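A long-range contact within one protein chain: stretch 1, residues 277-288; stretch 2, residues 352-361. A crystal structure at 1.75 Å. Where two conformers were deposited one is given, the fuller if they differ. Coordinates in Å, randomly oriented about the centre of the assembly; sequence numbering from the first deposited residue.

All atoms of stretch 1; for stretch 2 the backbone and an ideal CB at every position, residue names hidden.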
# COMPACT_ATOMS: atom_id res chain seq x y z
N ALA A 277 31.51 -0.67 14.92
CA ALA A 277 32.04 -1.99 15.30
C ALA A 277 32.16 -2.92 14.11
O ALA A 277 33.20 -3.57 13.95
CB ALA A 277 31.19 -2.68 16.43
N ILE A 278 31.12 -2.98 13.26
CA ILE A 278 31.15 -3.82 12.06
C ILE A 278 32.25 -3.34 11.11
O ILE A 278 32.99 -4.15 10.55
CB ILE A 278 29.76 -3.87 11.32
CG1 ILE A 278 28.76 -4.73 12.11
CG2 ILE A 278 29.90 -4.42 9.88
CD1 ILE A 278 27.29 -4.51 11.75
N ARG A 279 32.34 -2.02 10.93
CA ARG A 279 33.36 -1.44 10.04
C ARG A 279 34.78 -1.77 10.53
O ARG A 279 35.64 -2.15 9.71
CB ARG A 279 33.18 0.07 9.91
CG ARG A 279 32.01 0.43 8.97
CD ARG A 279 32.09 1.88 8.50
NE ARG A 279 31.95 2.79 9.62
CZ ARG A 279 30.80 3.28 10.05
NH1 ARG A 279 29.65 2.98 9.40
NH2 ARG A 279 30.82 4.10 11.10
N ALA A 280 35.00 -1.64 11.83
CA ALA A 280 36.27 -2.01 12.48
C ALA A 280 36.62 -3.45 12.16
O ALA A 280 37.78 -3.75 11.80
CB ALA A 280 36.18 -1.81 14.00
N GLY A 281 35.63 -4.34 12.25
CA GLY A 281 35.83 -5.73 11.91
C GLY A 281 36.16 -5.97 10.45
O GLY A 281 36.97 -6.85 10.13
N LEU A 282 35.53 -5.21 9.55
CA LEU A 282 35.79 -5.36 8.11
C LEU A 282 37.21 -4.91 7.74
O LEU A 282 37.88 -5.55 6.93
CB LEU A 282 34.77 -4.55 7.29
CG LEU A 282 33.34 -5.09 7.34
CD1 LEU A 282 32.37 -4.08 6.73
CD2 LEU A 282 33.25 -6.43 6.62
N GLU A 283 37.61 -3.79 8.33
CA GLU A 283 38.94 -3.24 8.13
C GLU A 283 40.00 -4.23 8.64
O GLU A 283 40.95 -4.57 7.92
CB GLU A 283 39.05 -1.89 8.85
CG GLU A 283 39.21 -0.67 7.93
CD GLU A 283 37.89 -0.04 7.46
OE1 GLU A 283 36.89 -0.03 8.22
OE2 GLU A 283 37.87 0.46 6.32
N ALA A 284 39.82 -4.70 9.87
CA ALA A 284 40.74 -5.68 10.45
C ALA A 284 40.84 -6.97 9.63
O ALA A 284 41.87 -7.64 9.65
CB ALA A 284 40.37 -5.98 11.90
N LEU A 285 39.79 -7.29 8.86
CA LEU A 285 39.82 -8.43 7.93
C LEU A 285 40.59 -8.07 6.65
O LEU A 285 40.89 -8.94 5.82
CB LEU A 285 38.40 -8.90 7.56
CG LEU A 285 37.63 -9.81 8.53
CD1 LEU A 285 36.15 -9.98 8.12
CD2 LEU A 285 38.27 -11.16 8.69
N GLY A 286 40.90 -6.78 6.50
CA GLY A 286 41.52 -6.28 5.28
C GLY A 286 40.54 -6.14 4.12
O GLY A 286 40.95 -6.18 2.97
N LEU A 287 39.26 -5.96 4.43
CA LEU A 287 38.23 -5.73 3.41
C LEU A 287 37.99 -4.23 3.19
O LEU A 287 38.04 -3.42 4.13
CB LEU A 287 36.92 -6.44 3.78
CG LEU A 287 36.93 -7.97 3.81
CD1 LEU A 287 35.72 -8.53 4.57
CD2 LEU A 287 37.03 -8.55 2.40
N GLU A 288 37.73 -3.87 1.93
CA GLU A 288 37.49 -2.49 1.51
C GLU A 288 36.00 -2.17 1.49
O GLU A 288 35.19 -2.95 1.00
CB GLU A 288 38.08 -2.28 0.11
CG GLU A 288 38.16 -0.82 -0.34
CD GLU A 288 38.72 -0.66 -1.76
OE1 GLU A 288 39.33 -1.63 -2.28
OE2 GLU A 288 38.55 0.43 -2.35
N UNK A 352 27.77 -11.16 12.58
CA UNK A 352 27.97 -10.78 11.17
C UNK A 352 29.43 -10.96 10.70
O UNK A 352 29.70 -11.58 9.66
CB UNK A 352 27.55 -9.32 10.97
N UNK A 353 30.37 -10.43 11.47
CA UNK A 353 31.80 -10.52 11.16
C UNK A 353 32.30 -11.97 11.25
O UNK A 353 33.06 -12.44 10.38
CB UNK A 353 32.60 -9.63 12.11
N UNK A 354 31.84 -12.70 12.27
CA UNK A 354 32.15 -14.12 12.39
C UNK A 354 31.74 -14.86 11.13
O UNK A 354 32.54 -15.61 10.55
CB UNK A 354 31.45 -14.72 13.61
N UNK A 355 30.50 -14.64 10.71
CA UNK A 355 29.94 -15.31 9.52
C UNK A 355 30.68 -14.87 8.27
O UNK A 355 30.96 -15.68 7.38
CB UNK A 355 28.45 -15.01 9.38
N UNK A 356 31.01 -13.58 8.19
CA UNK A 356 31.76 -13.09 7.03
C UNK A 356 33.13 -13.79 6.95
O UNK A 356 33.54 -14.25 5.87
CB UNK A 356 31.94 -11.57 7.11
N UNK A 357 33.82 -13.87 8.09
CA UNK A 357 35.13 -14.52 8.13
C UNK A 357 35.09 -15.96 7.62
O UNK A 357 35.82 -16.31 6.69
CB UNK A 357 35.68 -14.50 9.56
N UNK A 358 34.21 -16.79 8.19
CA UNK A 358 34.19 -18.20 7.80
C UNK A 358 33.63 -18.47 6.40
O UNK A 358 33.98 -19.48 5.75
CB UNK A 358 33.37 -18.99 8.82
N UNK A 359 32.80 -17.57 5.90
CA UNK A 359 32.28 -17.70 4.55
C UNK A 359 33.38 -17.35 3.52
O UNK A 359 33.56 -18.07 2.52
CB UNK A 359 31.06 -16.80 4.37
N UNK A 360 34.11 -16.26 3.77
CA UNK A 360 35.16 -15.81 2.85
C UNK A 360 36.36 -16.77 2.82
O UNK A 360 37.02 -16.93 1.78
CB UNK A 360 35.63 -14.41 3.25
N UNK A 361 36.64 -17.39 3.97
CA UNK A 361 37.67 -18.42 4.11
C UNK A 361 37.42 -19.57 3.13
O UNK A 361 38.32 -19.96 2.38
CB UNK A 361 37.71 -18.95 5.55

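The second stretch is one unbroken helix, its axis passing 10.1 Å from that of helix 277-284 and running nearly the same way, at 22°. What stretch 1 offers it is almost wholly apolar: Ile278, Leu282, Leu285 and Leu287, with a gap at Gly281 where no side chain stands.

Position 352 points its CB toward stretch 1, but the ideal CB is still 4.9 Å from Ile278 CD1. A small or medium apolar residue would suit. It is Ala352, whose short side chain stops just short of contact.

Position 353 is the key site. Its CA lies 6.3 Å from the CA of Gly281, the nearest pairing of the two backbones here, and its CB points into the gap that the glycine leaves, with Ile278, Leu282 and Leu285 around it. Leucine, isoleucine or methionine could all be considered. The residue is Ile353, with both chi angles m. Its CD1 lies 3.7 Å from Ile278 O and 3.9 Å from Leu282 CD2, while its CG2 meets Leu285 CD1 at 4.2 Å. The glycine is part of the fit: an ideal CB on Gly281 would come 2.9 Å from Ile353 CG1, a clash.

Position 354 points away and 355 is out of reach, so stretch 1 constrains neither; they are Ser354 and Val355.

Position 356, one turn after 352, again points toward stretch 1. Its ideal CB is 4.6 Å from Leu285 CD1, with methyls of Leu282 and Leu287 a little farther off, so a branched aliphatic side chain is favoured. Ile356 places CG2 4.1 Å from both Leu285 CD1 and Leu287 CD1, and its CD1 reaches to 4.4 Å from Leu282 CD2.

Position 357 points sideways, its ideal CB 4.3 Å from Leu285 CD2. A long chain with an aliphatic stem would suit, polar or not. Glu357 extends with chi1 and chi2 t and brings OE1 3.4 Å from Leu285 CD2, a packing contact without a hydrogen bond; OE2 is bonded elsewhere in the structure.

Positions 358 and 359 are out of reach, and many residues would do. They are Arg358 and Thr359, the latter turning OG1 back to donate to Val355 O at 2.6 Å.

Position 360 points toward stretch 1, yet its ideal CB has nothing of it within 5.5 Å, so a longer apolar chain is needed to reach Leu287. Leu360 does so, CD1 to Leu287 CD1 at 3.7 Å.

Position 361 is out of reach again, and Arg361 makes no contact with stretch 1.

Stretch 2 352-361: AISVIERTLR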
# COMPACT_ATOMS: atom_id res chain seq x y z
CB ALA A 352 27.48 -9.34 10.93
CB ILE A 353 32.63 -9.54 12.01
CG1 ILE A 353 32.25 -8.10 11.69
CG2 ILE A 353 34.15 -9.73 11.81
CD1 ILE A 353 32.35 -7.74 10.18
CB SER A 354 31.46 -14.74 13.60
OG SER A 354 31.73 -16.12 13.68
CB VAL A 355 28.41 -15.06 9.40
CG1 VAL A 355 27.86 -15.64 8.13
CG2 VAL A 355 27.69 -15.68 10.58
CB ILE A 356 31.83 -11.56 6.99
CG1 ILE A 356 30.45 -11.00 6.59
CG2 ILE A 356 32.89 -11.09 5.98
CD1 ILE A 356 30.21 -9.57 7.04
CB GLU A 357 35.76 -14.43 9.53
CG GLU A 357 37.20 -14.90 9.57
CD GLU A 357 37.97 -14.40 10.77
OE1 GLU A 357 37.65 -13.31 11.31
OE2 GLU A 357 38.92 -15.09 11.18
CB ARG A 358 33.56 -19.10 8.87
CG ARG A 358 32.19 -18.73 9.35
CD ARG A 358 31.98 -19.39 10.70
NE ARG A 358 30.56 -19.61 10.98
CZ ARG A 358 29.88 -18.99 11.94
NH1 ARG A 358 30.47 -18.11 12.73
NH2 ARG A 358 28.59 -19.28 12.11
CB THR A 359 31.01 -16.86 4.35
OG1 THR A 359 30.08 -17.17 5.39
CG2 THR A 359 30.36 -17.16 3.00
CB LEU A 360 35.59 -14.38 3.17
CG LEU A 360 34.53 -13.29 2.99
CD1 LEU A 360 35.13 -11.89 3.13
CD2 LEU A 360 33.83 -13.43 1.66
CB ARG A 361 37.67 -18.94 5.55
CG ARG A 361 38.82 -19.88 5.94
CD ARG A 361 39.30 -19.59 7.36
NE ARG A 361 39.56 -20.79 8.17
CZ ARG A 361 40.60 -20.94 8.99
NH1 ARG A 361 41.52 -19.98 9.11
NH2 ARG A 361 40.73 -22.07 9.67
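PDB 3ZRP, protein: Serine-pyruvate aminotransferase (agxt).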